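PDB 5CUK: ruler protein from Pseudomonas aeruginosa, which probably gauges the length of the growing type III secretion needle, its C-terminal substrate-specificity domain (the part in this chain) then helping to switch export to later substrates. Local coordinates for residues D19-R24 and I61-S66; A15-A20 and V48-L53; P43-V48 and A71-A76. All coordinates share one frame; numbering follows the deposited sequence.

How the contacts relate
Contacts 1 and 2 are two parts of one hydrophobic core. Both start from helix 11-29, and their segments share D19 and A20. They reach neighbouring antiparallel strands of the mixed sheet, 59-65 in contact 1 and 46-54 in contact 2, and their centres are about 2 Å apart. Contact 3 lies about 11 Å from either centre, at one end of the sheet. It ties the start of strand 46-54 to helix 67-75 and includes one exposed leucine. All three are apolar across the interface. Contacts 1 and 2 use mainly beta-branched strand residues. Contact 3 uses leucines alone, beside a turn held by polar bonds.

Contact 1: residues D19-R24 and I61-S66; sequences DAVQGR and IEISAS
V21 on helix 11-29 packs on I61 and I63 of strand 59-65. This is helix-on-sheet packing in an alpha/beta domain of the FliK hook-length control family. The helix lies across one face of a mixed four-stranded sheet. V21 and I61 are also the closest backbone pair, with 7.9 Å between V21 CA and I61 CA.

No hydrogen bond crosses the contact. The backbone bonds stay within the helix or link the strands of the sheet. In the helix, G23 N bonds to D19 O at 3.1 Å. I61 and I63 use their backbones to pair with strand 93-99, and E62 pairs with Q51 of strand 46-54. The strand is therefore held from both neighbours, while I61 points toward the helix and I63 reaches it with its end methyl.

The apolar contacts carry the whole interface. V21 points toward the strand. Its CG1 is anti to the backbone N (chi1 172°), which sends this methyl toward the I61 end of the strand. There V21 CG1 meets I61 CD1 at 3.8 Å, and the two side chains lie nearly perpendicular. I61 reaches V21 through the tip of its longer branch. Its shorter branch touches I63, with I61 CG2 3.8 Å from I63 CD1. I61 CG2 also lies loosely beside the V21 methyls, 4.3 Å from V21 CG2. V50 of strand 46-54 also touches V21.

The contact with I63 is looser. The longer branch of I63 bends back (chi2 -57°) and brings its end methyl nearer the helix. I63 CD1 then lies 4.5 Å from V21 CG2.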
loop_
_atom_site.group_PDB
_atom_site.type_symbol
_atom_site.label_atom_id
_atom_site.label_comp_id
_atom_site.label_asym_id
_atom_site.label_seq_id
_atom_site.Cartn_x
_atom_site.Cartn_y
_atom_site.Cartn_z
ATOM N N ASP A 19 -6.832 3.316 -3.746
ATOM C CA ASP A 19 -6.685 4.553 -4.483
ATOM C C ASP A 19 -5.303 5.230 -4.236
ATOM O O ASP A 19 -4.616 5.625 -5.180
ATOM C CB ASP A 19 -7.830 5.486 -4.118
ATOM C CG ASP A 19 -7.863 6.735 -4.974
ATOM O OD1 ASP A 19 -7.734 6.648 -6.217
ATOM O OD2 ASP A 19 -8.037 7.819 -4.393
ATOM N N ALA A 20 -4.879 5.329 -2.978
ATOM C CA ALA A 20 -3.574 5.934 -2.664
ATOM C C ALA A 20 -2.391 5.182 -3.315
ATOM O O ALA A 20 -1.554 5.791 -3.969
ATOM C CB ALA A 20 -3.385 6.005 -1.154
ATOM N N VAL A 21 -2.346 3.866 -3.119
ATOM C CA VAL A 21 -1.313 3.026 -3.690
ATOM C C VAL A 21 -1.279 3.240 -5.187
ATOM O O VAL A 21 -0.213 3.307 -5.799
ATOM C CB VAL A 21 -1.542 1.532 -3.363
ATOM C CG1 VAL A 21 -0.597 0.687 -4.120
ATOM C CG2 VAL A 21 -1.353 1.280 -1.869
ATOM N N GLN A 22 -2.441 3.405 -5.806
ATOM C CA GLN A 22 -2.350 3.501 -7.228
ATOM C C GLN A 22 -1.782 4.850 -7.657
ATOM O O GLN A 22 -0.995 4.883 -8.594
ATOM C CB GLN A 22 -3.663 3.240 -7.902
ATOM C CG GLN A 22 -3.415 3.275 -9.419
ATOM C CD GLN A 22 -4.603 2.829 -10.220
ATOM O OE1 GLN A 22 -5.763 3.188 -9.922
ATOM N NE2 GLN A 22 -4.322 2.049 -11.286
ATOM N N GLY A 23 -2.138 5.948 -6.985
ATOM C CA GLY A 23 -1.439 7.210 -7.208
ATOM C C GLY A 23 0.092 7.059 -7.129
ATOM O O GLY A 23 0.803 7.575 -7.975
ATOM N N ARG A 24 0.598 6.360 -6.114
ATOM C CA ARG A 24 2.043 6.279 -5.906
ATOM C C ARG A 24 2.703 5.456 -7.003
ATOM O O ARG A 24 3.867 5.685 -7.374
ATOM C CB ARG A 24 2.375 5.683 -4.549
ATOM C CG ARG A 24 1.733 6.407 -3.339
ATOM C CD ARG A 24 2.227 7.841 -3.248
ATOM N NE ARG A 24 1.245 8.785 -3.774
ATOM C CZ ARG A 24 1.541 9.992 -4.277
ATOM N NH1 ARG A 24 2.806 10.447 -4.318
ATOM N NH2 ARG A 24 0.546 10.762 -4.718
ATOM N N ILE A 61 5.610 -2.586 -2.186
ATOM C CA ILE A 61 4.671 -1.664 -1.517
ATOM C C ILE A 61 4.801 -1.876 -0.024
ATOM O O ILE A 61 4.665 -2.999 0.469
ATOM C CB ILE A 61 3.210 -1.890 -1.958
ATOM C CG1 ILE A 61 3.093 -1.688 -3.463
ATOM C CG2 ILE A 61 2.213 -0.959 -1.190
ATOM C CD1 ILE A 61 1.871 -2.264 -4.063
ATOM N N GLU A 62 5.105 -0.801 0.684
ATOM C CA GLU A 62 5.198 -0.824 2.134
ATOM C C GLU A 62 4.238 0.190 2.768
ATOM O O GLU A 62 4.182 1.352 2.364
ATOM C CB GLU A 62 6.626 -0.548 2.564
ATOM C CG GLU A 62 6.852 -0.584 4.054
ATOM C CD GLU A 62 8.220 -0.046 4.385
ATOM O OE1 GLU A 62 9.154 -0.857 4.564
ATOM O OE2 GLU A 62 8.370 1.201 4.438
ATOM N N ILE A 63 3.440 -0.292 3.722
ATOM C CA ILE A 63 2.518 0.544 4.460
ATOM C C ILE A 63 3.027 0.691 5.887
ATOM O O ILE A 63 3.344 -0.296 6.548
ATOM C CB ILE A 63 1.086 -0.035 4.518
ATOM C CG1 ILE A 63 0.653 -0.616 3.167
ATOM C CG2 ILE A 63 0.141 1.011 5.022
ATOM C CD1 ILE A 63 0.717 0.383 2.015
ATOM N N SER A 64 3.102 1.932 6.340
ATOM C CA SER A 64 3.574 2.249 7.667
ATOM C C SER A 64 2.399 2.848 8.408
ATOM O O SER A 64 1.681 3.708 7.869
ATOM C CB SER A 64 4.756 3.216 7.619
ATOM O OG SER A 64 5.780 2.678 6.806
ATOM N N ALA A 65 2.190 2.370 9.635
ATOM C CA ALA A 65 1.016 2.751 10.409
ATOM C C ALA A 65 1.236 2.633 11.917
ATOM O O ALA A 65 2.214 2.053 12.369
ATOM C CB ALA A 65 -0.169 1.889 9.999
ATOM N N SER A 66 0.276 3.140 12.683
ATOM C CA SER A 66 0.270 2.975 14.130
ATOM C C SER A 66 0.211 1.479 14.465
ATOM O O SER A 66 -0.100 0.638 13.586
ATOM C CB SER A 66 -0.900 3.737 14.744
ATOM O OG SER A 66 -2.104 3.032 14.532
#

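Contact 2: residues A15-A20 and V48-L53; sequences ARLLDA and VEVQVL
A20 and V50 mark the closest backbone approach of helix 11-29 to strand 46-54, with A20 CA 7.5 Å from V50 CA. The helix sits on one face of the sheet. Regular helical bonds hold it here, such as A20 N to R16 O at 2.8 Å. The strand is paired on both flanks, V50 with L38 and Q51 with E62.

V50 is the centre of the side-chain contact, and one of its methyls meets both helix residues. V50 CG2 is 4.0 Å from L17 CD1, and the side chains meet at a slant. The CG of L17 is anti to its backbone N (chi1 -166°), and from there CD1 reaches out to the strand. V50 CG2 also lies 4.4 Å from A20 CB. The small A20 side chain is consistent with this close backbone approach. L17 also touches L80 of helix 77-87 and so links in a second helix.

Charged groups stay outside this contact. R16 NH1 and D19 OD2 form a salt bridge of 2.9 Å along the helix, with the carboxylate at the guanidinium edge. E49 and Q51 both bond R37. With no hydrogen bond across it, the contact rests on burial of apolar surface at ordinary methyl-to-methyl distances.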
loop_
_atom_site.group_PDB
_atom_site.type_symbol
_atom_site.label_atom_id
_atom_site.label_comp_id
_atom_site.label_asym_id
_atom_site.label_seq_id
_atom_site.Cartn_x
_atom_site.Cartn_y
_atom_site.Cartn_z
ATOM N N ALA A 15 -10.755 0.911 0.300
ATOM C CA ALA A 15 -10.949 1.802 -0.838
ATOM C C ALA A 15 -9.900 2.933 -0.887
ATOM O O ALA A 15 -9.264 3.137 -1.919
ATOM C CB ALA A 15 -12.365 2.378 -0.814
ATOM N N ARG A 16 -9.693 3.646 0.211
ATOM C CA ARG A 16 -8.837 4.824 0.182
ATOM C C ARG A 16 -7.394 4.376 -0.006
ATOM O O ARG A 16 -6.640 4.966 -0.775
ATOM C CB ARG A 16 -9.008 5.662 1.449
ATOM C CG ARG A 16 -8.048 6.865 1.550
ATOM C CD ARG A 16 -8.481 8.116 0.746
ATOM N NE ARG A 16 -7.334 9.010 0.483
ATOM C CZ ARG A 16 -6.684 9.082 -0.682
ATOM N NH1 ARG A 16 -7.077 8.346 -1.710
ATOM N NH2 ARG A 16 -5.639 9.894 -0.836
ATOM N N LEU A 17 -7.048 3.285 0.656
ATOM C CA LEU A 17 -5.740 2.702 0.548
ATOM C C LEU A 17 -5.403 2.306 -0.895
ATOM O O LEU A 17 -4.317 2.639 -1.406
ATOM C CB LEU A 17 -5.642 1.498 1.473
ATOM C CG LEU A 17 -4.258 0.953 1.734
ATOM C CD1 LEU A 17 -3.240 2.072 1.822
ATOM C CD2 LEU A 17 -4.287 0.181 2.999
ATOM N N LEU A 18 -6.333 1.614 -1.554
ATOM C CA LEU A 18 -6.124 1.154 -2.918
ATOM C C LEU A 18 -5.939 2.341 -3.839
ATOM O O LEU A 18 -5.011 2.370 -4.630
ATOM C CB LEU A 18 -7.290 0.275 -3.394
ATOM C CG LEU A 18 -7.423 -1.129 -2.768
ATOM C CD1 LEU A 18 -8.506 -1.938 -3.461
ATOM C CD2 LEU A 18 -6.101 -1.921 -2.868
ATOM N N ASP A 19 -6.832 3.316 -3.746
ATOM C CA ASP A 19 -6.685 4.553 -4.483
ATOM C C ASP A 19 -5.303 5.230 -4.236
ATOM O O ASP A 19 -4.616 5.625 -5.180
ATOM C CB ASP A 19 -7.830 5.486 -4.118
ATOM C CG ASP A 19 -7.863 6.735 -4.974
ATOM O OD1 ASP A 19 -7.734 6.648 -6.217
ATOM O OD2 ASP A 19 -8.037 7.819 -4.393
ATOM N N ALA A 20 -4.879 5.329 -2.978
ATOM C CA ALA A 20 -3.574 5.934 -2.664
ATOM C C ALA A 20 -2.391 5.182 -3.315
ATOM O O ALA A 20 -1.554 5.791 -3.969
ATOM C CB ALA A 20 -3.385 6.005 -1.154
ATOM N N VAL A 48 -1.402 6.970 7.742
ATOM C CA VAL A 48 -0.687 5.851 7.200
ATOM C C VAL A 48 0.315 6.406 6.125
ATOM O O VAL A 48 -0.003 7.353 5.403
ATOM C CB VAL A 48 -1.728 4.874 6.633
ATOM C CG1 VAL A 48 -1.434 4.451 5.245
ATOM C CG2 VAL A 48 -1.928 3.713 7.541
ATOM N N GLU A 49 1.528 5.865 6.057
ATOM C CA GLU A 49 2.456 6.218 4.991
ATOM C C GLU A 49 2.479 5.128 3.942
ATOM O O GLU A 49 2.640 3.959 4.282
ATOM C CB GLU A 49 3.868 6.435 5.544
ATOM C CG GLU A 49 4.822 7.064 4.535
ATOM C CD GLU A 49 4.528 8.561 4.287
ATOM O OE1 GLU A 49 3.790 9.192 5.095
ATOM O OE2 GLU A 49 5.032 9.086 3.275
ATOM N N VAL A 50 2.320 5.497 2.670
ATOM C CA VAL A 50 2.452 4.542 1.582
ATOM C C VAL A 50 3.768 4.766 0.848
ATOM O O VAL A 50 4.045 5.849 0.431
ATOM C CB VAL A 50 1.305 4.667 0.584
ATOM C CG1 VAL A 50 1.476 3.663 -0.538
ATOM C CG2 VAL A 50 -0.008 4.441 1.284
ATOM N N GLN A 51 4.586 3.735 0.709
ATOM C CA GLN A 51 5.814 3.830 -0.082
ATOM C C GLN A 51 5.804 2.741 -1.136
ATOM O O GLN A 51 5.451 1.597 -0.831
ATOM C CB GLN A 51 7.066 3.703 0.814
ATOM C CG GLN A 51 8.406 3.654 0.044
ATOM C CD GLN A 51 8.915 5.050 -0.301
ATOM O OE1 GLN A 51 9.134 5.875 0.581
ATOM N NE2 GLN A 51 9.068 5.325 -1.587
ATOM N N VAL A 52 6.146 3.080 -2.378
ATOM C CA VAL A 52 6.275 2.053 -3.379
ATOM C C VAL A 52 7.664 2.208 -4.004
ATOM O O VAL A 52 8.252 3.289 -3.992
ATOM C CB VAL A 52 5.185 2.098 -4.490
ATOM C CG1 VAL A 52 3.838 2.527 -3.946
ATOM C CG2 VAL A 52 5.594 2.981 -5.626
ATOM N N LEU A 53 8.207 1.097 -4.470
ATOM C CA LEU A 53 9.502 1.084 -5.122
ATOM C C LEU A 53 9.364 0.154 -6.281
ATOM O O LEU A 53 9.081 -1.034 -6.156
ATOM C CB LEU A 53 10.639 0.630 -4.220
ATOM C CG LEU A 53 11.994 0.596 -4.924
ATOM C CD1 LEU A 53 12.371 2.024 -5.306
ATOM C CD2 LEU A 53 13.044 -0.037 -4.051
#

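Contact 3: residues P43-V48 and A71-A76; sequences PQLGAV and ALLQQA
L45 points toward helix 67-75 and divides its two end methyls between L72 and L73. It has the most surface buried here, followed by L73 and then L72. L45 and L72 are also the nearest backbone pair, 8.3 Å from CA to CA.

L73 takes the inner side. L45 CD2 lies 3.7 Å from L73 CD2 and 4.0 Å from L73 CG, so this methyl rests against the branch point as well as one methyl. L73 is buried. It also touches I63 and A65 of strand 59-65, F97 of strand 93-99 and L9. Through L73, the L45 contact joins the larger core.

L72 takes the outer side. Its CD1 meets L45 CD1 at 3.9 Å, methyl against methyl. L72 is exposed, so this half of the contact lies at the surface. Both helix leucines leave the helix with CG anti to the carbonyl carbon (chi1 -69° in L72, -62° in L73), and each presents one methyl to L45. L45 slants across each of them.

Polar bonds fix the backbone that carries L45. D13 OD1 of helix 11-29 accepts from both Q44 N and L45 N. On the other side of the residue, L45 O bonds to S69 OG of helix 67-75. The turn is therefore tied to two helices.

The arrangement is a beta-hairpin turn, between strands 35-42 and 46-54, packed on a helix. That helix opens the beta-alpha-beta crossover from strand 59-65 to its parallel neighbour 93-99, in the FliK-like C-terminal domain.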
loop_
_atom_site.group_PDB
_atom_site.type_symbol
_atom_site.label_atom_id
_atom_site.label_comp_id
_atom_site.label_asym_id
_atom_site.label_seq_id
_atom_site.Cartn_x
_atom_site.Cartn_y
_atom_site.Cartn_z
ATOM N N PRO A 43 -9.985 6.566 7.099
ATOM C CA PRO A 43 -11.064 7.064 7.954
ATOM C C PRO A 43 -10.968 6.521 9.364
ATOM O O PRO A 43 -11.026 7.303 10.317
ATOM C CB PRO A 43 -12.323 6.552 7.267
ATOM C CG PRO A 43 -11.953 6.390 5.871
ATOM C CD PRO A 43 -10.510 5.978 5.859
ATOM N N GLN A 44 -10.799 5.213 9.517
ATOM C CA GLN A 44 -10.723 4.720 10.879
ATOM C C GLN A 44 -9.302 4.312 11.234
ATOM O O GLN A 44 -8.922 4.434 12.387
ATOM C CB GLN A 44 -11.719 3.570 11.117
ATOM C CG GLN A 44 -13.203 4.019 11.158
ATOM C CD GLN A 44 -13.515 5.026 12.265
ATOM O OE1 GLN A 44 -12.907 5.004 13.337
ATOM N NE2 GLN A 44 -14.470 5.911 12.002
ATOM N N LEU A 45 -8.496 3.899 10.264
ATOM C CA LEU A 45 -7.147 3.459 10.611
ATOM C C LEU A 45 -6.134 4.577 10.891
ATOM O O LEU A 45 -5.023 4.304 11.357
ATOM C CB LEU A 45 -6.592 2.551 9.516
ATOM C CG LEU A 45 -6.783 1.054 9.772
ATOM C CD1 LEU A 45 -8.229 0.626 9.545
ATOM C CD2 LEU A 45 -5.838 0.279 8.880
ATOM N N GLY A 46 -6.504 5.824 10.625
ATOM C CA GLY A 46 -5.632 6.943 10.961
ATOM C C GLY A 46 -4.625 7.307 9.885
ATOM O O GLY A 46 -4.813 6.997 8.703
ATOM N N ALA A 47 -3.552 7.983 10.282
ATOM C CA ALA A 47 -2.513 8.357 9.326
ATOM C C ALA A 47 -1.571 7.200 9.030
ATOM O O ALA A 47 -1.003 6.570 9.920
ATOM C CB ALA A 47 -1.725 9.549 9.815
ATOM N N VAL A 48 -1.402 6.970 7.742
ATOM C CA VAL A 48 -0.687 5.851 7.200
ATOM C C VAL A 48 0.315 6.406 6.125
ATOM O O VAL A 48 -0.003 7.353 5.403
ATOM C CB VAL A 48 -1.728 4.874 6.633
ATOM C CG1 VAL A 48 -1.434 4.451 5.245
ATOM C CG2 VAL A 48 -1.928 3.713 7.541
ATOM N N ALA A 71 -1.947 -3.995 13.194
ATOM C CA ALA A 71 -2.521 -5.286 13.496
ATOM C C ALA A 71 -3.688 -5.561 12.560
ATOM O O ALA A 71 -3.870 -6.681 12.101
ATOM C CB ALA A 71 -2.976 -5.353 14.948
ATOM N N LEU A 72 -4.471 -4.535 12.264
ATOM C CA LEU A 72 -5.575 -4.698 11.356
ATOM C C LEU A 72 -5.068 -4.992 9.948
ATOM O O LEU A 72 -5.666 -5.795 9.225
ATOM C CB LEU A 72 -6.438 -3.449 11.354
ATOM C CG LEU A 72 -7.226 -3.193 12.642
ATOM C CD1 LEU A 72 -7.980 -1.893 12.517
ATOM C CD2 LEU A 72 -8.171 -4.337 12.885
ATOM N N LEU A 73 -3.964 -4.357 9.556
ATOM C CA LEU A 73 -3.436 -4.604 8.211
ATOM C C LEU A 73 -2.927 -6.043 8.080
ATOM O O LEU A 73 -3.231 -6.725 7.106
ATOM C CB LEU A 73 -2.321 -3.598 7.872
ATOM C CG LEU A 73 -2.785 -2.132 7.863
ATOM C CD1 LEU A 73 -1.585 -1.184 7.724
ATOM C CD2 LEU A 73 -3.783 -1.910 6.747
ATOM N N GLN A 74 -2.185 -6.507 9.088
ATOM C CA GLN A 74 -1.627 -7.858 9.071
ATOM C C GLN A 74 -2.716 -8.903 9.107
ATOM O O GLN A 74 -2.605 -9.928 8.437
ATOM C CB GLN A 74 -0.665 -8.071 10.237
ATOM C CG GLN A 74 0.099 -6.810 10.597
ATOM C CD GLN A 74 1.544 -7.063 10.975
ATOM O OE1 GLN A 74 2.353 -7.424 10.122
ATOM N NE2 GLN A 74 1.880 -6.859 12.253
ATOM N N GLN A 75 -3.780 -8.641 9.874
ATOM C CA GLN A 75 -4.914 -9.565 9.894
ATOM C C GLN A 75 -5.565 -9.620 8.523
ATOM O O GLN A 75 -6.156 -10.631 8.149
ATOM C CB GLN A 75 -5.953 -9.170 10.953
ATOM C CG GLN A 75 -5.422 -9.266 12.344
ATOM C CD GLN A 75 -6.470 -8.912 13.376
ATOM O OE1 GLN A 75 -7.678 -8.900 13.095
ATOM N NE2 GLN A 75 -6.010 -8.579 14.578
ATOM N N ALA A 76 -5.452 -8.523 7.782
ATOM C CA ALA A 76 -6.030 -8.437 6.446
ATOM C C ALA A 76 -4.973 -8.534 5.323
ATOM O O ALA A 76 -5.268 -8.224 4.174
ATOM C CB ALA A 76 -6.803 -7.158 6.311
#